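Molybdenum ABC transporter, periplasmic molybdenum-binding protein (Vibrio cholerae, PDB 4RXL) probably captures molybdate or tungstate in the periplasm as the solute-binding component of an ABC transporter, and holds tungstate in this structure. Local coordinates at residues Ser12-Thr15 with Asn16-Asn19; Phe56-Asn60 with Glu61-Asn65; Gly127-Ala130 with Lys131-Leu134; Glu210-Ala213 with Tyr214-Asp218. All coordinates share one frame; numbering follows the deposited sequence.

Interaction 1. Residues Ser12-Thr15 with Asn16-Asn19; sequences SSMT and NAVN. With WO4 (tungstate(VI)ion), chain B.
Met-14, just ahead of helix 15-28, accepts from Val-18 in the first turn of that helix, which follows strand 6-11 in this periplasmic binding protein fold: Val-18 N donates to Met-14 O at 2.8 Å. One residue on, Asn-19 N reaches Thr-15 O at 3.0 Å. The side chain of Asn-19 shows how a polar residue can fold back over its own turn. Its CB rests 3.4 Å from Thr-15 O, and CG, held beside the backbone N by chi1 of -74°, settles at 3.2 Å from that same oxygen. At the tip the amide divides its work: ND2 runs alongside the methyl of Thr-15, 3.8 Å from CG2, while OD1 is hydrogen-bonded to the hydroxyl of Tyr-37 on strand 33-38. Asn-16 likewise looks outside the turn, its OD1 held by Arg-154. The other branch of Thr-15 bends toward the preceding loop, where OG1 gives a 2.7 Å hydrogen bond to Ser-12 O; Thr-15 N shares that acceptor. On the buried side, Met-14 CB packs against Val-18 CG2. A water links Ser-13 O to Ala-17 N. Such turns illustrate a recurrent way of holding an oxyanion, in which backbone N-H groups next to a helix start meet the ligand; the helix dipole may add to the pull. Here Ser-13 N donates to tungstate O4 at 2.8 Å, and Ser-13 OG, itself bonded to the hydroxyl of Tyr-197, donates to O4 as well, the 2.5 Å separation being very short and its exact length doubtful.

Interaction 2. Residues Phe56-Asn60 with Glu61-Asn65; sequences FISAN and EEWAN. With WO4 (tungstate(VI)ion), chain B.
With chi1 at 69°, Asn-60 places CG between its backbone N and its carbonyl carbon, a turn that swings the amide back over the first helical turn, toward Trp-63 N; the Trp-63 side chain, its CG anti to the carbonyl carbon, brings CB and the indole up to meet it. The bond that results is Trp-63 N to Asn-60 OD1, 2.9 Å long and nearly straight at the hydrogen (167°), although the donor stands well out of the amide plane. The same OD1 lies 3.3 Å from Trp-63 CD1, and the amide and indole planes are close to parallel, 19° apart. Glu-62 approaches from another direction: its chain bends at CG, and OE1 comes within 3.6 Å of Asn-60 CB with the carboxylate about perpendicular to the amide. This is a side-chain N-cap, the classic device by which an asparagine just ahead of a helix satisfies an N-H of the first turn, and it caps helix 61-69, which follows strand 55-57. Ser-58 bridges within the turn: OG donates to Asn-60 O at 2.8 Å, in the carbonyl plane and on a lone pair, and touches Trp-63 CB at 3.5 Å. Earlier in the strand, the edge of the Phe-56 ring meets the backbone of the helix, CE2 lying 3.8 Å from Trp-63 O. The indole NE1 is engaged elsewhere, with Ala-123 O. On the ligand side of the turn, Ala-59 CB packs 3.7 Å from tungstate O4, while Ala-59 N is hydrogen-bonded to Ser-40 OG.

Interaction 3. Residues Gly127-Ala130 with Lys131-Leu134; sequences GMYA and KQAL
Helix 125-137, whose N-terminal end contributes Pro-125 and Ala-126 to the tungstate pocket, brings Tyr-129 and Gln-132 side by side one turn apart. Both side chains point the same way, and the amide meets the ring at its edge: Gln-132 OE1 lies 3.9 Å from Tyr-129 CD1, near the ring plane, with the two flat groups 79° apart. Gln-132 gets there by an extended chain whose CG stays beside the backbone N (chi1 -70°), which leads CG over Met-128 O at 3.3 Å. OE1 does not depend on the tyrosine for a partner, since it accepts from Gln-193 N. Lys-131, extended throughout, leaves the helix in another direction after its CB has passed 3.5 Å from Gly-127 O. Leu-134 repeats the pattern of Gln-132 in apolar form, CG at 3.3 Å from Ala-130 O. Four regular backbone bonds carry the turn, from Lys-131 N to Gly-127 O at 2.9 Å through Leu-134 N to Ala-130 O at 2.9 Å. Around the helix, Ala-130 and Leu-134 lie on Ile-169 of strand 168-171, Leu-134 also packs on helix 140-143, and Tyr-129 touches Tyr-171, with its hydroxyl bonded to Ala-59 O in the loop ahead of helix 61-69.

Interaction 4. Residues Glu210-Ala213 with Tyr214-Asp218; sequences EWVA and YLRSD
Trp-211 and Tyr-214 form a T-shaped pair near the end of helix 206-215, a helix of the periplasmic binding protein fold that lies away from the ligand. The edge of the tyrosine ring points at the face of the indole six-membered ring, with planes at 90° and centroids 5.9 Å apart. A chi1 of -116°, off the staggered positions, carries the Trp-211 indole along the helix toward Tyr-214, and chi1 of 166° turns the tyrosine ring to meet it. Leu-215 completes the cluster from a different side. It comes to the rim of the indole rather than to its face, with CG in the ring plane, CD1 at 3.4 Å from Trp-211 CE3 and CD2 at 3.4 Å from Trp-211 CZ3. One tryptophan thus has the tyrosine edge directed toward its face, nearest at Tyr-214 CD2 to Trp-211 CZ3, 4.2 Å, and an aliphatic neighbour along its edge. Helix 15-28 takes up the rest of the cluster: Tyr-25 meets both rings, Val-22 touches Trp-211, Leu-21 lies against Tyr-214 and Leu-215, and Asp-24 binds the tyrosine hydroxyl. Val-212 faces Leu-55 and Leu-199 of the sheet. The backbone keeps its helical pattern, with Tyr-214 N on Glu-210 O at 3.1 Å and Leu-215 N on Trp-211 O at 2.9 Å. After Arg-216 the chain turns, and Ser-217 takes the N-cap position of helix 218-226. Two donors of that serine converge on Tyr-214 O: Ser-217 N at 2.9 Å and Ser-217 OG at 2.5 Å, the hydroxyl lying in the carbonyl plane on a lone pair.

In the fold
From the N terminus the four contacts follow in series; each closes one local turn, and none nests within or crosses another. Interaction 1 joins strand 6-11 to helix 15-28, and interaction 2 strand 55-57 to helix 61-69. These two meet where Met-14 CG and Val-18 CG2 pack on Ile-57, and both touch tungstate. Interaction 3, within helix 125-137, approaches the ion from across the cleft and touches interaction 2 where Asn-60 ND2 meets Met-128 SD. Interaction 4, at the turn from helix 206-215 to helix 218-226, lies far from interaction 3, centres about 31 Å apart, but near interactions 1 and 2, nearest atoms about 5 Å away.

Interaction 1. Residues Ser12-Thr15 with Asn16-Asn19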
loop_
_atom_site.group_PDB
_atom_site.type_symbol
_atom_site.label_atom_id
_atom_site.label_comp_id
_atom_site.label_asym_id
_atom_site.label_seq_id
_atom_site.Cartn_x
_atom_site.Cartn_y
_atom_site.Cartn_z
ATOM N N SER A 12 -1.414 -0.777 -5.214
ATOM C CA SER A 12 -0.338 -1.638 -5.585
ATOM C C SER A 12 0.108 -2.597 -4.490
ATOM O O SER A 12 0.498 -3.718 -4.795
ATOM C CB SER A 12 0.855 -0.828 -6.037
ATOM O OG SER A 12 0.510 -0.076 -7.205
ATOM N N SER A 13 0.066 -2.196 -3.218
ATOM C CA SER A 13 0.503 -3.097 -2.155
ATOM C C SER A 13 -0.430 -4.320 -2.041
ATOM O O SER A 13 -0.089 -5.285 -1.372
ATOM C CB SER A 13 0.585 -2.372 -0.783
ATOM O OG SER A 13 -0.641 -1.749 -0.445
ATOM N N MET A 14 -1.624 -4.233 -2.626
ATOM C CA MET A 14 -2.577 -5.353 -2.652
ATOM C C MET A 14 -2.411 -6.344 -3.819
ATOM O O MET A 14 -3.151 -7.359 -3.907
ATOM C CB MET A 14 -4.012 -4.796 -2.613
ATOM C CG MET A 14 -4.518 -4.554 -1.185
ATOM S SD MET A 14 -5.106 -6.089 -0.321
ATOM C CE MET A 14 -5.432 -5.468 1.344
ATOM N N THR A 15 -1.398 -6.120 -4.655
ATOM C CA THR A 15 -1.248 -6.844 -5.912
ATOM C C THR A 15 -1.305 -8.352 -5.677
ATOM O O THR A 15 -2.135 -9.052 -6.264
ATOM C CB THR A 15 0.059 -6.493 -6.618
ATOM O OG1 THR A 15 0.002 -5.128 -7.019
ATOM C CG2 THR A 15 0.285 -7.361 -7.834
ATOM N N ASN A 16 -0.428 -8.857 -4.820
ATOM C CA ASN A 16 -0.295 -10.283 -4.678
ATOM C C ASN A 16 -1.460 -10.914 -3.973
ATOM O O ASN A 16 -1.943 -11.939 -4.407
ATOM C CB ASN A 16 1.024 -10.684 -4.028
ATOM C CG ASN A 16 2.191 -10.169 -4.820
ATOM O OD1 ASN A 16 2.554 -9.009 -4.709
ATOM N ND2 ASN A 16 2.755 -11.012 -5.639
ATOM N N ALA A 17 -1.952 -10.273 -2.929
ATOM C CA ALA A 17 -3.068 -10.786 -2.164
ATOM C C ALA A 17 -4.331 -10.820 -3.002
ATOM O O ALA A 17 -5.050 -11.818 -2.935
ATOM C CB ALA A 17 -3.292 -9.936 -0.905
ATOM N N VAL A 18 -4.577 -9.771 -3.787
ATOM C CA VAL A 18 -5.780 -9.780 -4.639
ATOM C C VAL A 18 -5.618 -10.840 -5.733
ATOM O O VAL A 18 -6.570 -11.542 -6.080
ATOM C CB VAL A 18 -6.127 -8.411 -5.208
ATOM C CG1 VAL A 18 -7.301 -8.491 -6.199
ATOM C CG2 VAL A 18 -6.471 -7.500 -4.053
ATOM N N ASN A 19 -4.421 -11.001 -6.268
ATOM C CA ASN A 19 -4.242 -12.052 -7.246
ATOM C C ASN A 19 -4.593 -13.442 -6.643
ATOM O O ASN A 19 -5.272 -14.249 -7.251
ATOM C CB ASN A 19 -2.817 -12.057 -7.800
ATOM C CG ASN A 19 -2.554 -10.906 -8.778
ATOM O OD1 ASN A 19 -3.472 -10.266 -9.309
ATOM N ND2 ASN A 19 -1.289 -10.649 -9.007
HETATM W W WO4 B . -0.040 2.201 -2.413
HETATM O O1 WO4 B . 1.330 2.326 -3.881
HETATM O O2 WO4 B . 0.469 3.133 -0.665
HETATM O O3 WO4 B . -1.806 3.018 -3.081
HETATM O O4 WO4 B . -0.351 0.220 -1.925
HETATM O O HOH W 1 -0.232 -8.127 -1.795
#

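Interaction 2. Residues Phe56-Asn60 with Glu61-Asn65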
loop_
_atom_site.group_PDB
_atom_site.type_symbol
_atom_site.label_atom_id
_atom_site.label_comp_id
_atom_site.label_asym_id
_atom_site.label_seq_id
_atom_site.Cartn_x
_atom_site.Cartn_y
_atom_site.Cartn_z
ATOM N N PHE A 56 -13.123 -0.873 -5.422
ATOM C CA PHE A 56 -11.884 -0.139 -5.158
ATOM C C PHE A 56 -11.305 -0.472 -3.802
ATOM O O PHE A 56 -11.976 -0.385 -2.808
ATOM C CB PHE A 56 -12.165 1.367 -5.241
ATOM C CG PHE A 56 -10.965 2.265 -4.916
ATOM C CD1 PHE A 56 -9.700 2.064 -5.453
ATOM C CD2 PHE A 56 -11.136 3.347 -4.084
ATOM C CE1 PHE A 56 -8.660 2.949 -5.162
ATOM C CE2 PHE A 56 -10.091 4.196 -3.773
ATOM C CZ PHE A 56 -8.863 4.012 -4.330
ATOM N N ILE A 57 -10.052 -0.881 -3.756
ATOM C CA ILE A 57 -9.351 -1.107 -2.493
ATOM C C ILE A 57 -8.250 -0.070 -2.397
ATOM O O ILE A 57 -7.327 -0.043 -3.203
ATOM C CB ILE A 57 -8.734 -2.525 -2.421
ATOM C CG1 ILE A 57 -9.854 -3.579 -2.498
ATOM C CG2 ILE A 57 -7.859 -2.709 -1.174
ATOM C CD1 ILE A 57 -9.332 -5.002 -2.655
ATOM N N SER A 58 -8.336 0.782 -1.399
ATOM C CA SER A 58 -7.321 1.818 -1.153
ATOM C C SER A 58 -6.372 1.424 -0.039
ATOM O O SER A 58 -6.735 0.658 0.843
ATOM C CB SER A 58 -8.063 3.081 -0.756
ATOM O OG SER A 58 -7.173 4.152 -0.527
ATOM N N ALA A 59 -5.151 1.970 -0.048
ATOM C CA ALA A 59 -4.200 1.772 1.038
ATOM C C ALA A 59 -4.313 2.825 2.140
ATOM O O ALA A 59 -3.520 2.811 3.104
ATOM C CB ALA A 59 -2.803 1.691 0.490
ATOM N N ASN A 60 -5.284 3.735 2.001
ATOM C CA ASN A 60 -5.720 4.562 3.133
ATOM C C ASN A 60 -7.221 4.837 3.135
ATOM O O ASN A 60 -7.892 4.593 2.144
ATOM C CB ASN A 60 -4.904 5.858 3.229
ATOM C CG ASN A 60 -5.173 6.840 2.116
ATOM O OD1 ASN A 60 -6.119 6.704 1.340
ATOM N ND2 ASN A 60 -4.301 7.867 2.034
ATOM N N GLU A 61 -7.750 5.338 4.242
ATOM C CA GLU A 61 -9.179 5.613 4.322
ATOM C C GLU A 61 -9.557 6.807 3.459
ATOM O O GLU A 61 -10.636 6.846 2.866
ATOM C CB GLU A 61 -9.591 5.801 5.792
ATOM C CG GLU A 61 -9.512 4.464 6.551
ATOM C CD GLU A 61 -9.584 4.574 8.065
ATOM O OE1 GLU A 61 -8.951 5.487 8.636
ATOM O OE2 GLU A 61 -10.245 3.714 8.689
ATOM N N GLU A 62 -8.633 7.753 3.350
ATOM C CA GLU A 62 -8.878 9.032 2.703
ATOM C C GLU A 62 -9.295 8.854 1.247
ATOM O O GLU A 62 -10.279 9.459 0.822
ATOM C CB GLU A 62 -7.635 9.931 2.825
ATOM C CG GLU A 62 -7.431 10.526 4.232
ATOM C CD GLU A 62 -7.118 9.517 5.357
ATOM O OE1 GLU A 62 -6.435 8.478 5.094
ATOM O OE2 GLU A 62 -7.537 9.786 6.523
ATOM N N TRP A 63 -8.587 8.039 0.477
ATOM C CA TRP A 63 -8.933 7.947 -0.939
ATOM C C TRP A 63 -10.262 7.255 -1.186
ATOM O O TRP A 63 -10.895 7.529 -2.201
ATOM C CB TRP A 63 -7.823 7.331 -1.785
ATOM C CG TRP A 63 -6.718 8.356 -1.961
ATOM C CD1 TRP A 63 -5.450 8.322 -1.431
ATOM C CD2 TRP A 63 -6.821 9.575 -2.684
ATOM N NE1 TRP A 63 -4.749 9.457 -1.794
ATOM C CE2 TRP A 63 -5.576 10.244 -2.560
ATOM C CE3 TRP A 63 -7.840 10.170 -3.435
ATOM C CZ2 TRP A 63 -5.334 11.449 -3.161
ATOM C CZ3 TRP A 63 -7.602 11.376 -4.016
ATOM C CH2 TRP A 63 -6.349 12.008 -3.884
ATOM N N ALA A 64 -10.706 6.388 -0.268
ATOM C CA ALA A 64 -12.019 5.783 -0.434
ATOM C C ALA A 64 -13.079 6.795 -0.038
ATOM O O ALA A 64 -14.113 6.914 -0.699
ATOM C CB ALA A 64 -12.135 4.506 0.379
ATOM N N ASN A 65 -12.814 7.563 1.018
ATOM C CA ASN A 65 -13.744 8.613 1.432
ATOM C C ASN A 65 -13.860 9.775 0.414
ATOM O O ASN A 65 -14.906 10.410 0.298
ATOM C CB ASN A 65 -13.374 9.149 2.811
ATOM C CG ASN A 65 -14.438 10.061 3.384
ATOM O OD1 ASN A 65 -15.568 9.646 3.656
ATOM N ND2 ASN A 65 -14.082 11.319 3.557
HETATM W W WO4 B . -0.040 2.201 -2.413
HETATM O O1 WO4 B . 1.330 2.326 -3.881
HETATM O O2 WO4 B . 0.469 3.133 -0.665
HETATM O O3 WO4 B . -1.806 3.018 -3.081
HETATM O O4 WO4 B . -0.351 0.220 -1.925
#

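Interaction 3. Residues Gly127-Ala130 with Lys131-Leu134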
loop_
_atom_site.group_PDB
_atom_site.type_symbol
_atom_site.label_atom_id
_atom_site.label_comp_id
_atom_site.label_asym_id
_atom_site.label_seq_id
_atom_site.Cartn_x
_atom_site.Cartn_y
_atom_site.Cartn_z
ATOM N N GLY A 127 3.621 6.912 0.464
ATOM C CA GLY A 127 4.387 8.166 0.590
ATOM C C GLY A 127 3.895 9.057 1.730
ATOM O O GLY A 127 4.707 9.674 2.424
ATOM N N MET A 128 2.578 9.195 1.871
ATOM C CA MET A 128 1.993 9.984 2.958
ATOM C C MET A 128 2.378 9.412 4.327
ATOM O O MET A 128 2.778 10.176 5.237
ATOM C CB MET A 128 0.476 10.055 2.849
ATOM C CG MET A 128 -0.054 10.761 1.597
ATOM S SD MET A 128 -1.857 10.599 1.254
ATOM C CE MET A 128 -2.562 11.322 2.723
ATOM N N TYR A 129 2.296 8.083 4.467
ATOM C CA TYR A 129 2.697 7.449 5.732
ATOM C C TYR A 129 4.199 7.614 5.960
ATOM O O TYR A 129 4.610 7.866 7.074
ATOM C CB TYR A 129 2.374 5.954 5.734
ATOM C CG TYR A 129 0.914 5.559 5.619
ATOM C CD1 TYR A 129 -0.048 5.960 6.552
ATOM C CD2 TYR A 129 0.518 4.688 4.615
ATOM C CE1 TYR A 129 -1.372 5.526 6.453
ATOM C CE2 TYR A 129 -0.802 4.259 4.504
ATOM C CZ TYR A 129 -1.747 4.702 5.406
ATOM O OH TYR A 129 -3.052 4.237 5.272
ATOM N N ALA A 130 5.000 7.467 4.923
ATOM C CA ALA A 130 6.444 7.749 5.022
ATOM C C ALA A 130 6.762 9.150 5.511
ATOM O O ALA A 130 7.586 9.350 6.433
ATOM C CB ALA A 130 7.126 7.487 3.699
ATOM N N LYS A 131 6.103 10.138 4.924
ATOM C CA LYS A 131 6.340 11.511 5.318
ATOM C C LYS A 131 5.971 11.729 6.776
ATOM O O LYS A 131 6.740 12.359 7.513
ATOM C CB LYS A 131 5.544 12.452 4.427
ATOM C CG LYS A 131 5.829 13.907 4.737
ATOM C CD LYS A 131 5.096 14.844 3.801
ATOM C CE LYS A 131 5.179 16.253 4.322
ATOM N NZ LYS A 131 4.571 17.208 3.367
ATOM N N GLN A 132 4.818 11.196 7.190
ATOM C CA GLN A 132 4.405 11.247 8.615
ATOM C C GLN A 132 5.491 10.683 9.530
ATOM O O GLN A 132 5.854 11.310 10.532
ATOM C CB GLN A 132 3.094 10.509 8.837
ATOM C CG GLN A 132 1.851 11.171 8.247
ATOM C CD GLN A 132 0.585 10.296 8.273
ATOM O OE1 GLN A 132 0.585 9.152 8.713
ATOM N NE2 GLN A 132 -0.498 10.838 7.761
ATOM N N ALA A 133 5.979 9.490 9.197
ATOM C CA ALA A 133 6.992 8.829 10.020
ATOM C C ALA A 133 8.308 9.605 10.087
ATOM O O ALA A 133 8.924 9.669 11.140
ATOM C CB ALA A 133 7.242 7.417 9.524
ATOM N N LEU A 134 8.733 10.199 8.976
ATOM C CA LEU A 134 9.944 10.997 8.969
ATOM C C LEU A 134 9.774 12.315 9.715
ATOM O O LEU A 134 10.699 12.754 10.405
ATOM C CB LEU A 134 10.399 11.260 7.538
ATOM C CG LEU A 134 10.838 10.007 6.791
ATOM C CD1 LEU A 134 11.066 10.326 5.323
ATOM C CD2 LEU A 134 12.062 9.367 7.416
#

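Interaction 4. Residues Glu210-Ala213 with Tyr214-Asp218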
loop_
_atom_site.group_PDB
_atom_site.type_symbol
_atom_site.label_atom_id
_atom_site.label_comp_id
_atom_site.label_asym_id
_atom_site.label_seq_id
_atom_site.Cartn_x
_atom_site.Cartn_y
_atom_site.Cartn_z
ATOM N N GLU A 210 -21.478 -10.155 -4.050
ATOM C CA GLU A 210 -20.947 -11.497 -3.755
ATOM C C GLU A 210 -19.415 -11.482 -3.607
ATOM O O GLU A 210 -18.866 -12.167 -2.751
ATOM C CB GLU A 210 -21.367 -12.497 -4.821
ATOM C CG GLU A 210 -22.875 -12.725 -4.843
ATOM C CD GLU A 210 -23.345 -13.593 -5.992
ATOM O OE1 GLU A 210 -24.549 -13.510 -6.329
ATOM O OE2 GLU A 210 -22.521 -14.353 -6.552
ATOM N N TRP A 211 -18.732 -10.696 -4.422
ATOM C CA TRP A 211 -17.287 -10.517 -4.239
ATOM C C TRP A 211 -16.951 -9.941 -2.870
ATOM O O TRP A 211 -16.041 -10.417 -2.176
ATOM C CB TRP A 211 -16.685 -9.609 -5.322
ATOM C CG TRP A 211 -15.722 -10.321 -6.176
ATOM C CD1 TRP A 211 -15.941 -10.859 -7.419
ATOM C CD2 TRP A 211 -14.370 -10.621 -5.841
ATOM N NE1 TRP A 211 -14.791 -11.466 -7.881
ATOM C CE2 TRP A 211 -13.816 -11.335 -6.926
ATOM C CE3 TRP A 211 -13.573 -10.357 -4.731
ATOM C CZ2 TRP A 211 -12.501 -11.779 -6.922
ATOM C CZ3 TRP A 211 -12.268 -10.796 -4.734
ATOM C CH2 TRP A 211 -11.748 -11.500 -5.809
ATOM N N VAL A 212 -17.676 -8.890 -2.507
ATOM C CA VAL A 212 -17.476 -8.203 -1.228
ATOM C C VAL A 212 -17.706 -9.186 -0.062
ATOM O O VAL A 212 -16.908 -9.235 0.888
ATOM C CB VAL A 212 -18.384 -6.952 -1.158
ATOM C CG1 VAL A 212 -18.462 -6.391 0.258
ATOM C CG2 VAL A 212 -17.876 -5.899 -2.141
ATOM N N ALA A 213 -18.771 -9.987 -0.153
ATOM C CA ALA A 213 -19.074 -11.001 0.869
ATOM C C ALA A 213 -17.907 -11.980 1.027
ATOM O O ALA A 213 -17.518 -12.313 2.151
ATOM C CB ALA A 213 -20.364 -11.748 0.539
ATOM N N TYR A 214 -17.324 -12.404 -0.096
ATOM C CA TYR A 214 -16.173 -13.296 -0.060
ATOM C C TYR A 214 -14.956 -12.593 0.558
ATOM O O TYR A 214 -14.279 -13.180 1.419
ATOM C CB TYR A 214 -15.840 -13.856 -1.458
ATOM C CG TYR A 214 -14.472 -14.506 -1.523
ATOM C CD1 TYR A 214 -14.247 -15.785 -1.012
ATOM C CD2 TYR A 214 -13.386 -13.808 -2.028
ATOM C CE1 TYR A 214 -12.984 -16.357 -1.048
ATOM C CE2 TYR A 214 -12.131 -14.372 -2.070
ATOM C CZ TYR A 214 -11.931 -15.629 -1.581
ATOM O OH TYR A 214 -10.665 -16.160 -1.619
ATOM N N LEU A 215 -14.701 -11.347 0.172
ATOM C CA LEU A 215 -13.504 -10.617 0.689
ATOM C C LEU A 215 -13.546 -10.393 2.203
ATOM O O LEU A 215 -12.506 -10.269 2.843
ATOM C CB LEU A 215 -13.298 -9.278 -0.038
ATOM C CG LEU A 215 -12.830 -9.441 -1.487
ATOM C CD1 LEU A 215 -12.943 -8.118 -2.224
ATOM C CD2 LEU A 215 -11.410 -10.013 -1.559
ATOM N N ARG A 216 -14.753 -10.310 2.748
ATOM C CA ARG A 216 -14.968 -10.128 4.184
ATOM C C ARG A 216 -15.032 -11.468 4.930
ATOM O O ARG A 216 -15.072 -11.493 6.158
ATOM C CB ARG A 216 -16.266 -9.333 4.425
ATOM C CG ARG A 216 -16.237 -7.905 3.882
ATOM C CD ARG A 216 -17.633 -7.329 3.675
ATOM N NE ARG A 216 -18.290 -6.941 4.924
ATOM C CZ ARG A 216 -19.479 -6.342 4.989
ATOM N NH1 ARG A 216 -20.151 -6.054 3.881
ATOM N NH2 ARG A 216 -19.996 -6.025 6.166
ATOM N N SER A 217 -15.043 -12.582 4.189
ATOM C CA SER A 217 -15.160 -13.918 4.785
ATOM C C SER A 217 -13.857 -14.438 5.380
ATOM O O SER A 217 -12.770 -13.989 5.029
ATOM C CB SER A 217 -15.632 -14.939 3.745
ATOM O OG SER A 217 -14.584 -15.260 2.834
ATOM N N ASP A 218 -13.986 -15.421 6.261
ATOM C CA ASP A 218 -12.827 -16.039 6.926
ATOM C C ASP A 218 -11.801 -16.560 5.918
ATOM O O ASP A 218 -10.609 -16.396 6.123
ATOM C CB ASP A 218 -13.292 -17.189 7.853
ATOM C CG ASP A 218 -12.157 -17.776 8.708
ATOM O OD1 ASP A 218 -11.196 -17.045 9.044
ATOM O OD2 ASP A 218 -12.243 -18.975 9.053
#